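Acyl-CoA hydrolase (Bacillus cereus, PDB 1Y7U) binds coenzyme A and calcium and probably hydrolyses the thioester of long-chain fatty acyl-CoA, as a hot-dog-fold member of the acyl-CoA hydrolase family. Local coordinates at residues A[13-18]-A[135-140]; A[78-83]-A[104-109]; A[92-97]-A[121-126]. All coordinates share one frame; numbering follows the deposited sequence.

Interaction 1 (A[13-18]-A[135-140]); sequences KTANES and PRVIPD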
loop_
_atom_site.group_PDB
_atom_site.type_symbol
_atom_site.label_atom_id
_atom_site.label_comp_id
_atom_site.label_asym_id
_atom_site.label_seq_id
_atom_site.Cartn_x
_atom_site.Cartn_y
_atom_site.Cartn_z
ATOM N N LYS A 13 -23.081 -23.402 -16.218
ATOM C CA LYS A 13 -23.283 -21.982 -15.913
ATOM C C LYS A 13 -23.065 -21.024 -17.063
ATOM O O LYS A 13 -22.140 -21.171 -17.853
ATOM C CB LYS A 13 -22.369 -21.545 -14.767
ATOM C CG LYS A 13 -22.796 -21.990 -13.387
ATOM C CD LYS A 13 -21.784 -21.531 -12.366
ATOM C CE LYS A 13 -22.276 -21.771 -10.963
ATOM N NZ LYS A 13 -21.311 -21.267 -9.962
ATOM N N THR A 14 -23.918 -20.016 -17.126
ATOM C CA THR A 14 -23.842 -18.997 -18.151
ATOM C C THR A 14 -22.575 -18.148 -17.949
ATOM O O THR A 14 -22.176 -17.880 -16.822
ATOM C CB THR A 14 -25.109 -18.129 -18.071
ATOM O OG1 THR A 14 -25.752 -18.123 -19.345
ATOM C CG2 THR A 14 -24.785 -16.712 -17.653
ATOM N N ALA A 15 -21.930 -17.732 -19.030
ATOM C CA ALA A 15 -20.718 -16.923 -18.897
ATOM C C ALA A 15 -20.956 -15.740 -17.970
ATOM O O ALA A 15 -20.115 -15.403 -17.138
ATOM C CB ALA A 15 -20.262 -16.419 -20.258
ATOM N N ASN A 16 -22.117 -15.119 -18.120
ATOM C CA ASN A 16 -22.487 -13.959 -17.321
ATOM C C ASN A 16 -22.604 -14.238 -15.820
ATOM O O ASN A 16 -22.643 -13.309 -15.013
ATOM C CB ASN A 16 -23.789 -13.367 -17.865
ATOM C CG ASN A 16 -24.216 -12.118 -17.128
ATOM O OD1 ASN A 16 -25.124 -12.161 -16.299
ATOM N ND2 ASN A 16 -23.557 -10.996 -17.417
ATOM N N GLU A 17 -22.649 -15.516 -15.449
ATOM C CA GLU A 17 -22.738 -15.912 -14.043
ATOM C C GLU A 17 -21.447 -15.502 -13.355
ATOM O O GLU A 17 -21.427 -15.278 -12.153
ATOM C CB GLU A 17 -22.851 -17.432 -13.896
ATOM C CG GLU A 17 -23.893 -18.123 -14.747
ATOM C CD GLU A 17 -25.216 -18.289 -14.047
ATOM O OE1 GLU A 17 -26.029 -19.107 -14.534
ATOM O OE2 GLU A 17 -25.440 -17.605 -13.024
ATOM N N SER A 18 -20.367 -15.420 -14.129
ATOM C CA SER A 18 -19.060 -15.086 -13.578
ATOM C C SER A 18 -18.504 -13.733 -13.979
ATOM O O SER A 18 -17.345 -13.436 -13.705
ATOM C CB SER A 18 -18.051 -16.158 -13.975
ATOM O OG SER A 18 -17.904 -16.187 -15.380
ATOM N N PRO A 135 -17.851 -26.451 -13.257
ATOM C CA PRO A 135 -19.038 -26.378 -14.116
ATOM C C PRO A 135 -18.664 -26.100 -15.570
ATOM O O PRO A 135 -17.528 -25.750 -15.867
ATOM C CB PRO A 135 -19.836 -25.229 -13.502
ATOM C CG PRO A 135 -19.487 -25.319 -12.059
ATOM C CD PRO A 135 -17.989 -25.558 -12.097
ATOM N N ARG A 136 -19.617 -26.268 -16.476
ATOM C CA ARG A 136 -19.362 -26.013 -17.884
ATOM C C ARG A 136 -19.850 -24.595 -18.122
ATOM O O ARG A 136 -20.747 -24.135 -17.426
ATOM C CB ARG A 136 -20.144 -27.005 -18.754
ATOM C CG ARG A 136 -19.838 -26.910 -20.244
ATOM C CD ARG A 136 -20.614 -27.948 -21.061
ATOM N NE ARG A 136 -20.401 -27.797 -22.504
ATOM C CZ ARG A 136 -19.237 -27.981 -23.127
ATOM N NH1 ARG A 136 -18.155 -28.333 -22.444
ATOM N NH2 ARG A 136 -19.152 -27.804 -24.440
ATOM N N VAL A 137 -19.252 -23.891 -19.076
ATOM C CA VAL A 137 -19.685 -22.527 -19.359
ATOM C C VAL A 137 -20.633 -22.577 -20.534
ATOM O O VAL A 137 -20.515 -23.445 -21.393
ATOM C CB VAL A 137 -18.530 -21.603 -19.808
ATOM C CG1 VAL A 137 -18.949 -20.159 -19.690
ATOM C CG2 VAL A 137 -17.309 -21.858 -19.010
ATOM N N ILE A 138 -21.578 -21.653 -20.574
ATOM C CA ILE A 138 -22.479 -21.591 -21.701
ATOM C C ILE A 138 -22.592 -20.135 -22.138
ATOM O O ILE A 138 -23.151 -19.289 -21.438
ATOM C CB ILE A 138 -23.883 -22.231 -21.399
ATOM C CG1 ILE A 138 -24.999 -21.248 -21.756
ATOM C CG2 ILE A 138 -23.952 -22.729 -19.969
ATOM C CD1 ILE A 138 -26.405 -21.790 -21.530
ATOM N N PRO A 139 -21.995 -19.820 -23.290
ATOM C CA PRO A 139 -21.958 -18.502 -23.930
ATOM C C PRO A 139 -23.343 -18.096 -24.430
ATOM O O PRO A 139 -23.973 -18.854 -25.155
ATOM C CB PRO A 139 -20.996 -18.719 -25.090
ATOM C CG PRO A 139 -20.079 -19.831 -24.579
ATOM C CD PRO A 139 -21.053 -20.751 -23.937
ATOM N N ASP A 140 -23.820 -16.913 -24.053
ATOM C CA ASP A 140 -25.130 -16.460 -24.504
ATOM C C ASP A 140 -25.000 -15.521 -25.691
ATOM O O ASP A 140 -25.393 -15.855 -26.800
ATOM C CB ASP A 140 -25.887 -15.732 -23.389
ATOM C CG ASP A 140 -26.392 -16.669 -22.303
ATOM O OD1 ASP A 140 -26.280 -17.896 -22.483
ATOM O OD2 ASP A 140 -26.907 -16.176 -21.270
#
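Lys13 uses both its backbone polar atoms on the 135-140 segment, straddling Val137. Its N donates to Arg136 O at 2.7 Å in a nearly straight bond along the C=O axis, and its O receives Ile138 N at 2.8 Å from above the carbonyl plane. The ladder gains one more rung where Ala15 N reaches Ile138 O at 3.1 Å, again from above the plane (52° out of it). Thr14, between these two, uses its side chain instead: OG1 donates to Asp140 OD2 at 3.0 Å; the two side chains cross at about a right angle, and the hydroxyl meets the carboxylate from above its plane. On the face that carries Lys13 and Val137, CG1 of Val137 lies anti to its own backbone N, which brings it 4.0 Å from Ala15 CB. The extended Lys13 chain passes Pro135, with CD 4.3 Å from Pro135 CB, and NZ is hydrogen-bonded to His57 O on helix 39-58. After Ala15 the chain coils into a short 3-10 turn in which Ala15 O takes both N and OG of Ser18. The backbone N of Asp140 is hydrogen-bonded to Glu144 OE1 on helix 142-170. Asp140 and Glu144 are calcium-binding residues, so this two-stranded parallel sheet, separate from the main antiparallel one but packed against its strand 81-91 through Val137 on Val88, ends at a carboxylate calcium site.

Interaction 2 (A[78-83]-A[104-109]); sequences SSDCVS and SEYLIS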
loop_
_atom_site.group_PDB
_atom_site.type_symbol
_atom_site.label_atom_id
_atom_site.label_comp_id
_atom_site.label_asym_id
_atom_site.label_seq_id
_atom_site.Cartn_x
_atom_site.Cartn_y
_atom_site.Cartn_z
ATOM N N SER A 78 -2.922 9.527 -16.679
ATOM C CA SER A 78 -3.547 10.060 -15.475
ATOM C C SER A 78 -4.892 10.703 -15.796
ATOM O O SER A 78 -5.784 10.748 -14.961
ATOM C CB SER A 78 -2.634 11.102 -14.841
ATOM O OG SER A 78 -2.466 12.202 -15.719
ATOM N N SER A 79 -5.023 11.217 -17.010
ATOM C CA SER A 79 -6.259 11.855 -17.450
ATOM C C SER A 79 -7.299 10.796 -17.745
ATOM O O SER A 79 -8.451 11.105 -18.049
ATOM C CB SER A 79 -6.003 12.674 -18.715
ATOM O OG SER A 79 -5.230 11.937 -19.651
ATOM N N ASP A 80 -6.881 9.537 -17.662
ATOM C CA ASP A 80 -7.776 8.431 -17.939
ATOM C C ASP A 80 -8.418 7.810 -16.726
ATOM O O ASP A 80 -8.211 8.211 -15.584
ATOM C CB ASP A 80 -7.063 7.323 -18.706
ATOM C CG ASP A 80 -6.843 7.666 -20.143
ATOM O OD1 ASP A 80 -7.778 8.214 -20.772
ATOM O OD2 ASP A 80 -5.737 7.368 -20.646
ATOM N N CYS A 81 -9.179 6.774 -17.017
ATOM C CA CYS A 81 -9.919 6.028 -16.034
ATOM C C CYS A 81 -9.905 4.598 -16.583
ATOM O O CYS A 81 -10.163 4.390 -17.763
ATOM C CB CYS A 81 -11.319 6.624 -16.005
ATOM S SG CYS A 81 -12.473 5.800 -14.996
ATOM N N VAL A 82 -9.563 3.618 -15.757
ATOM C CA VAL A 82 -9.535 2.233 -16.228
ATOM C C VAL A 82 -10.624 1.374 -15.628
ATOM O O VAL A 82 -10.966 1.509 -14.464
ATOM C CB VAL A 82 -8.212 1.523 -15.907
ATOM C CG1 VAL A 82 -7.185 1.857 -16.929
ATOM C CG2 VAL A 82 -7.732 1.925 -14.528
ATOM N N SER A 83 -11.158 0.477 -16.442
ATOM C CA SER A 83 -12.184 -0.451 -16.010
ATOM C C SER A 83 -11.829 -1.808 -16.593
ATOM O O SER A 83 -11.353 -1.899 -17.716
ATOM C CB SER A 83 -13.565 0.010 -16.485
ATOM O OG SER A 83 -13.453 0.796 -17.650
ATOM N N SER A 104 -9.822 2.095 -21.173
ATOM C CA SER A 104 -9.474 3.374 -20.580
ATOM C C SER A 104 -10.498 4.398 -21.056
ATOM O O SER A 104 -11.006 4.312 -22.171
ATOM C CB SER A 104 -8.058 3.798 -20.986
ATOM O OG SER A 104 -7.934 3.931 -22.387
ATOM N N GLU A 105 -10.811 5.364 -20.206
ATOM C CA GLU A 105 -11.795 6.367 -20.558
ATOM C C GLU A 105 -11.347 7.760 -20.153
ATOM O O GLU A 105 -10.983 7.985 -18.993
ATOM C CB GLU A 105 -13.107 6.027 -19.872
ATOM C CG GLU A 105 -14.162 7.083 -19.982
ATOM C CD GLU A 105 -15.372 6.732 -19.160
ATOM O OE1 GLU A 105 -16.287 7.574 -19.054
ATOM O OE2 GLU A 105 -15.406 5.606 -18.617
ATOM N N TYR A 106 -11.372 8.690 -21.108
ATOM C CA TYR A 106 -10.972 10.064 -20.833
ATOM C C TYR A 106 -11.992 10.704 -19.899
ATOM O O TYR A 106 -13.194 10.663 -20.159
ATOM C CB TYR A 106 -10.895 10.877 -22.115
ATOM C CG TYR A 106 -10.059 12.111 -21.948
ATOM C CD1 TYR A 106 -8.675 12.033 -21.968
ATOM C CD2 TYR A 106 -10.645 13.352 -21.736
ATOM C CE1 TYR A 106 -7.884 13.161 -21.780
ATOM C CE2 TYR A 106 -9.867 14.493 -21.547
ATOM C CZ TYR A 106 -8.485 14.392 -21.569
ATOM O OH TYR A 106 -7.703 15.514 -21.387
ATOM N N LEU A 107 -11.507 11.304 -18.819
ATOM C CA LEU A 107 -12.374 11.927 -17.833
ATOM C C LEU A 107 -13.149 13.136 -18.352
ATOM O O LEU A 107 -14.234 13.439 -17.857
ATOM C CB LEU A 107 -11.548 12.310 -16.603
ATOM C CG LEU A 107 -10.755 11.135 -16.002
ATOM C CD1 LEU A 107 -9.828 11.619 -14.891
ATOM C CD2 LEU A 107 -11.722 10.078 -15.483
ATOM N N ILE A 108 -12.607 13.818 -19.355
ATOM C CA ILE A 108 -13.269 14.997 -19.913
ATOM C C ILE A 108 -14.029 14.716 -21.208
ATOM O O ILE A 108 -15.078 15.309 -21.449
ATOM C CB ILE A 108 -12.248 16.136 -20.190
ATOM C CG1 ILE A 108 -11.695 16.686 -18.872
ATOM C CG2 ILE A 108 -12.903 17.246 -21.006
ATOM C CD1 ILE A 108 -10.540 17.666 -19.061
ATOM N N SER A 109 -13.492 13.820 -22.032
ATOM C CA SER A 109 -14.092 13.462 -23.319
ATOM C C SER A 109 -15.159 12.394 -23.204
ATOM O O SER A 109 -16.251 12.525 -23.750
ATOM C CB SER A 109 -13.031 12.921 -24.278
ATOM O OG SER A 109 -11.865 13.712 -24.276
#
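Cys81 O is held by one hydrogen bond, from Glu105 N at 2.7 Å in the carbonyl plane, and by a weaker CA-H...O contact from Ser104, whose CA is 3.1 Å away. Both contacts belong to the open end of the beta hairpin made by strands 81-91 and 95-105, neighbours in the antiparallel sheet of the hot-dog fold. Val82 and Ser104 form a non-hydrogen-bonded pair there, and both their side chains touch Val76, a coenzyme A-binding residue. Beyond the regular ladder Leu107 N donates to Ser79 O almost along the C=O axis, with an N-H...O angle of 168° and a length of 3.2 Å. For Leu107, chi1 (-55°) puts CG anti to the carbonyl carbon and beside Ser79 O, and with chi2 near 173° CD2 lies 3.5 Å from Cys81 CB while CD1 lies beside the carbonyls of Ser79 and Asp80. The carboxylate of Asp80 is turned back beside its own N, where OD2 accepts from Arg77 N, while CG rests 4.1 Å from Ser104 CB. The Glu105 chain, extended beyond CG, carries its carboxylate to the second subunit, where OE2 forms a salt bridge with Arg56 of that subunit. Tyr106 CG is anti to its backbone N, which swings the ring alongside Ser79: CE1 lies 3.6 Å from Ser79 OG, and Ser79 O sits over one ring face, offset toward the rim.

Interaction 3 (A[92-97]-A[121-126]); sequences GRTSME and TFVALS. With COA (coenzyme A), chain F.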
loop_
_atom_site.group_PDB
_atom_site.type_symbol
_atom_site.label_atom_id
_atom_site.label_comp_id
_atom_site.label_asym_id
_atom_site.label_seq_id
_atom_site.Cartn_x
_atom_site.Cartn_y
_atom_site.Cartn_z
ATOM N N GLY A 92 -12.364 -26.490 -19.129
ATOM C CA GLY A 92 -11.826 -27.811 -19.359
ATOM C C GLY A 92 -12.584 -28.637 -18.351
ATOM O O GLY A 92 -13.747 -28.358 -18.081
ATOM N N ARG A 93 -11.950 -29.642 -17.775
ATOM C CA ARG A 93 -12.638 -30.450 -16.790
ATOM C C ARG A 93 -12.376 -29.830 -15.432
ATOM O O ARG A 93 -13.260 -29.710 -14.577
ATOM C CB ARG A 93 -12.087 -31.869 -16.803
ATOM C CG ARG A 93 -12.604 -32.708 -15.674
ATOM C CD ARG A 93 -11.782 -33.957 -15.511
ATOM N NE ARG A 93 -12.067 -34.582 -14.226
ATOM C CZ ARG A 93 -11.194 -34.667 -13.228
ATOM N NH1 ARG A 93 -9.970 -34.170 -13.368
ATOM N NH2 ARG A 93 -11.555 -35.236 -12.086
ATOM N N THR A 94 -11.134 -29.411 -15.268
ATOM C CA THR A 94 -10.667 -28.843 -14.030
ATOM C C THR A 94 -10.247 -27.379 -14.132
ATOM O O THR A 94 -10.172 -26.680 -13.124
ATOM C CB THR A 94 -9.497 -29.706 -13.526
ATOM O OG1 THR A 94 -9.882 -30.360 -12.311
ATOM C CG2 THR A 94 -8.249 -28.882 -13.325
ATOM N N SER A 95 -9.978 -26.913 -15.345
ATOM C CA SER A 95 -9.541 -25.536 -15.548
ATOM C C SER A 95 -10.562 -24.703 -16.291
ATOM O O SER A 95 -11.523 -25.225 -16.842
ATOM C CB SER A 95 -8.238 -25.517 -16.333
ATOM O OG SER A 95 -8.438 -26.065 -17.622
HETATM N N MSE A 96 -10.332 -23.397 -16.316
HETATM C CA MSE A 96 -11.230 -22.485 -17.001
HETATM C C MSE A 96 -10.455 -21.296 -17.548
HETATM O O MSE A 96 -9.472 -20.861 -16.950
HETATM C CB MSE A 96 -12.313 -22.027 -16.031
HETATM C CG MSE A 96 -11.765 -21.703 -14.667
HETATM SE SE MSE A 96 -13.038 -21.990 -13.251
HETATM C CE MSE A 96 -14.338 -20.729 -13.842
ATOM N N GLU A 97 -10.868 -20.796 -18.706
ATOM C CA GLU A 97 -10.206 -19.646 -19.292
ATOM C C GLU A 97 -11.055 -18.421 -19.101
ATOM O O GLU A 97 -12.219 -18.383 -19.497
ATOM C CB GLU A 97 -9.934 -19.849 -20.770
ATOM C CG GLU A 97 -8.752 -20.727 -21.030
ATOM C CD GLU A 97 -8.183 -20.488 -22.395
ATOM O OE1 GLU A 97 -7.471 -19.481 -22.566
ATOM O OE2 GLU A 97 -8.463 -21.293 -23.305
ATOM N N THR A 121 -5.767 -18.334 -17.431
ATOM C CA THR A 121 -6.222 -19.679 -17.140
ATOM C C THR A 121 -6.116 -19.972 -15.651
ATOM O O THR A 121 -5.068 -19.744 -15.044
ATOM C CB THR A 121 -5.385 -20.719 -17.925
ATOM O OG1 THR A 121 -5.439 -20.415 -19.322
ATOM C CG2 THR A 121 -5.922 -22.124 -17.696
ATOM N N PHE A 122 -7.206 -20.473 -15.073
ATOM C CA PHE A 122 -7.239 -20.823 -13.655
ATOM C C PHE A 122 -7.580 -22.301 -13.461
ATOM O O PHE A 122 -8.294 -22.893 -14.269
ATOM C CB PHE A 122 -8.274 -19.970 -12.908
ATOM C CG PHE A 122 -7.850 -18.541 -12.682
ATOM C CD1 PHE A 122 -8.060 -17.575 -13.660
ATOM C CD2 PHE A 122 -7.221 -18.171 -11.498
ATOM C CE1 PHE A 122 -7.648 -16.260 -13.463
ATOM C CE2 PHE A 122 -6.807 -16.865 -11.290
ATOM C CZ PHE A 122 -7.019 -15.906 -12.274
ATOM N N VAL A 123 -7.062 -22.895 -12.391
ATOM C CA VAL A 123 -7.335 -24.295 -12.081
ATOM C C VAL A 123 -7.932 -24.388 -10.684
ATOM O O VAL A 123 -7.336 -23.919 -9.711
ATOM C CB VAL A 123 -6.054 -25.159 -12.099
ATOM C CG1 VAL A 123 -6.370 -26.565 -11.592
ATOM C CG2 VAL A 123 -5.485 -25.217 -13.501
ATOM N N ALA A 124 -9.107 -25.000 -10.586
ATOM C CA ALA A 124 -9.771 -25.149 -9.297
ATOM C C ALA A 124 -9.088 -26.252 -8.502
ATOM O O ALA A 124 -8.856 -27.345 -9.012
ATOM C CB ALA A 124 -11.243 -25.477 -9.504
ATOM N N LEU A 125 -8.758 -25.963 -7.251
ATOM C CA LEU A 125 -8.094 -26.951 -6.420
ATOM C C LEU A 125 -8.837 -27.317 -5.140
ATOM O O LEU A 125 -9.582 -26.514 -4.572
ATOM C CB LEU A 125 -6.684 -26.477 -6.080
ATOM C CG LEU A 125 -5.739 -26.366 -7.278
ATOM C CD1 LEU A 125 -4.304 -26.150 -6.803
ATOM C CD2 LEU A 125 -5.825 -27.641 -8.096
ATOM N N SER A 126 -8.632 -28.552 -4.699
ATOM C CA SER A 126 -9.251 -29.042 -3.479
ATOM C C SER A 126 -8.350 -28.604 -2.339
ATOM O O SER A 126 -7.193 -28.233 -2.561
ATOM C CB SER A 126 -9.336 -30.566 -3.502
ATOM O OG SER A 126 -8.042 -31.150 -3.502
HETATM N N1A COA F . -1.512 -23.326 -18.865
HETATM C C2A COA F . -2.842 -23.528 -18.995
HETATM N N3A COA F . -3.440 -24.565 -18.351
HETATM C C4A COA F . -2.729 -25.378 -17.598
HETATM C C5A COA F . -1.408 -25.162 -17.429
HETATM C C6A COA F . -0.767 -24.120 -18.065
HETATM N N6A COA F . 0.435 -23.675 -17.703
HETATM N N7A COA F . -0.974 -26.108 -16.639
HETATM C C8A COA F . -1.973 -26.877 -16.284
HETATM N N9A COA F . -3.071 -26.461 -16.887
HETATM C C1B COA F . -4.399 -27.035 -16.652
HETATM C C2B COA F . -4.907 -27.958 -17.729
HETATM O O2B COA F . -5.717 -27.190 -18.575
HETATM C C3B COA F . -5.735 -29.005 -17.020
HETATM O O3B COA F . -7.011 -28.687 -17.401
HETATM P P3B COA F . -8.250 -29.551 -17.561
HETATM O O7A COA F . -9.309 -28.657 -17.588
HETATM O O8A COA F . -8.571 -30.518 -16.611
HETATM O O9A COA F . -8.264 -30.143 -18.807
HETATM C C4B COA F . -5.538 -28.625 -15.581
HETATM O O4B COA F . -4.359 -27.901 -15.569
HETATM C C5B COA F . -5.352 -29.769 -14.640
HETATM O O5B COA F . -3.979 -30.000 -14.475
HETATM P P1A COA F . -3.361 -31.356 -13.912
HETATM O O1A COA F . -2.510 -32.024 -14.900
HETATM O O2A COA F . -4.412 -32.293 -13.524
HETATM O O3A COA F . -2.398 -31.001 -12.704
HETATM P P2A COA F . -1.284 -29.878 -12.585
HETATM O O4A COA F . -0.423 -29.757 -13.770
HETATM O O5A COA F . -0.495 -30.253 -11.439
HETATM O O6A COA F . -2.023 -28.507 -12.293
HETATM C CBP COA F . -0.535 -26.577 -11.953
HETATM C CCP COA F . -1.627 -27.487 -11.403
HETATM C CDP COA F . 0.389 -27.273 -12.920
HETATM C CEP COA F . -1.163 -25.421 -12.685
HETATM C CAP COA F . 0.456 -26.271 -10.829
HETATM O OAP COA F . 1.702 -26.876 -11.074
HETATM C C9P COA F . 0.439 -25.064 -9.953
HETATM O O9P COA F . -0.087 -25.168 -8.684
HETATM N N8P COA F . 0.918 -23.947 -10.402
HETATM C C7P COA F . 0.361 -22.687 -10.034
HETATM C C6P COA F . -0.056 -22.531 -8.585
HETATM C C5P COA F . -0.005 -21.117 -8.105
HETATM O O5P COA F . 0.152 -20.869 -6.892
HETATM N N4P COA F . -0.125 -20.194 -9.021
HETATM C C3P COA F . 0.410 -18.899 -8.822
HETATM C C2P COA F . 1.891 -18.945 -9.055
HETATM S S1P COA F . 2.783 -18.712 -7.557
#
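The beta hairpin of strands 95-105 and 112-125 ends beside a coenzyme A site, where the turn 92-94, which leads in from strand 81-91, holds the 3'-phosphate. Phosphate oxygen O7A accepts from three backbone amides, Ser95 N at 2.9 Å, Thr94 N at 3.0 Å and, weakly, Arg93 N; Thr94 N also donates to O8A. Ser95 OG lies 2.7 Å from the same O7A and 3.0 Å from the ester oxygen O3B. Gathered amide dipoles would be expected to favour the phosphate's negative charge. Met96 (selenomethionine) and Phe122 form the hydrogen-bonded pair, Met96 N to Phe122 O at 2.9 Å and Phe122 N to Met96 O at 3.0 Å; Ala124 N to Thr94 O adds a third rung. On the Ser95 face, Val123 CG1 packs obliquely on Thr94 CG2 at 3.4 Å, Val123 CG2 lies against ribose O4B, and Thr121 CG2 reaches adenine N3A at 3.5 Å. On the other face Met96 touches His57, and Phe122 touches Asp47, Ala50 and Ser51, all of helix 39-58. Asp71 and Phe72 of the third subunit also hydrogen-bond coenzyme A, so the site lies between subunits; an antiparallel sheet wrapped around a long helix is the hot-dog fold.

How the interactions relate
Interactions 2 and 3 share strand 95-105 and the five-stranded antiparallel sheet, but lie on opposite sides of the chain's centre, about 34 Å apart centre to centre. Their segments alternate along the sequence, because successive hairpins use the two ends of that strand: interaction 2 joins it to 81-91, interaction 3 to 112-125. Interaction 1 brackets both, pairing a segment near the N-terminus with the one that follows strand 112-125; its centre is about 14 Å from that of interaction 3 and about 30 Å from that of interaction 2. The coenzyme A phosphate turn thus lies near the small parallel sheet, while the open end of hairpin 81-91/95-105 faces the second subunit.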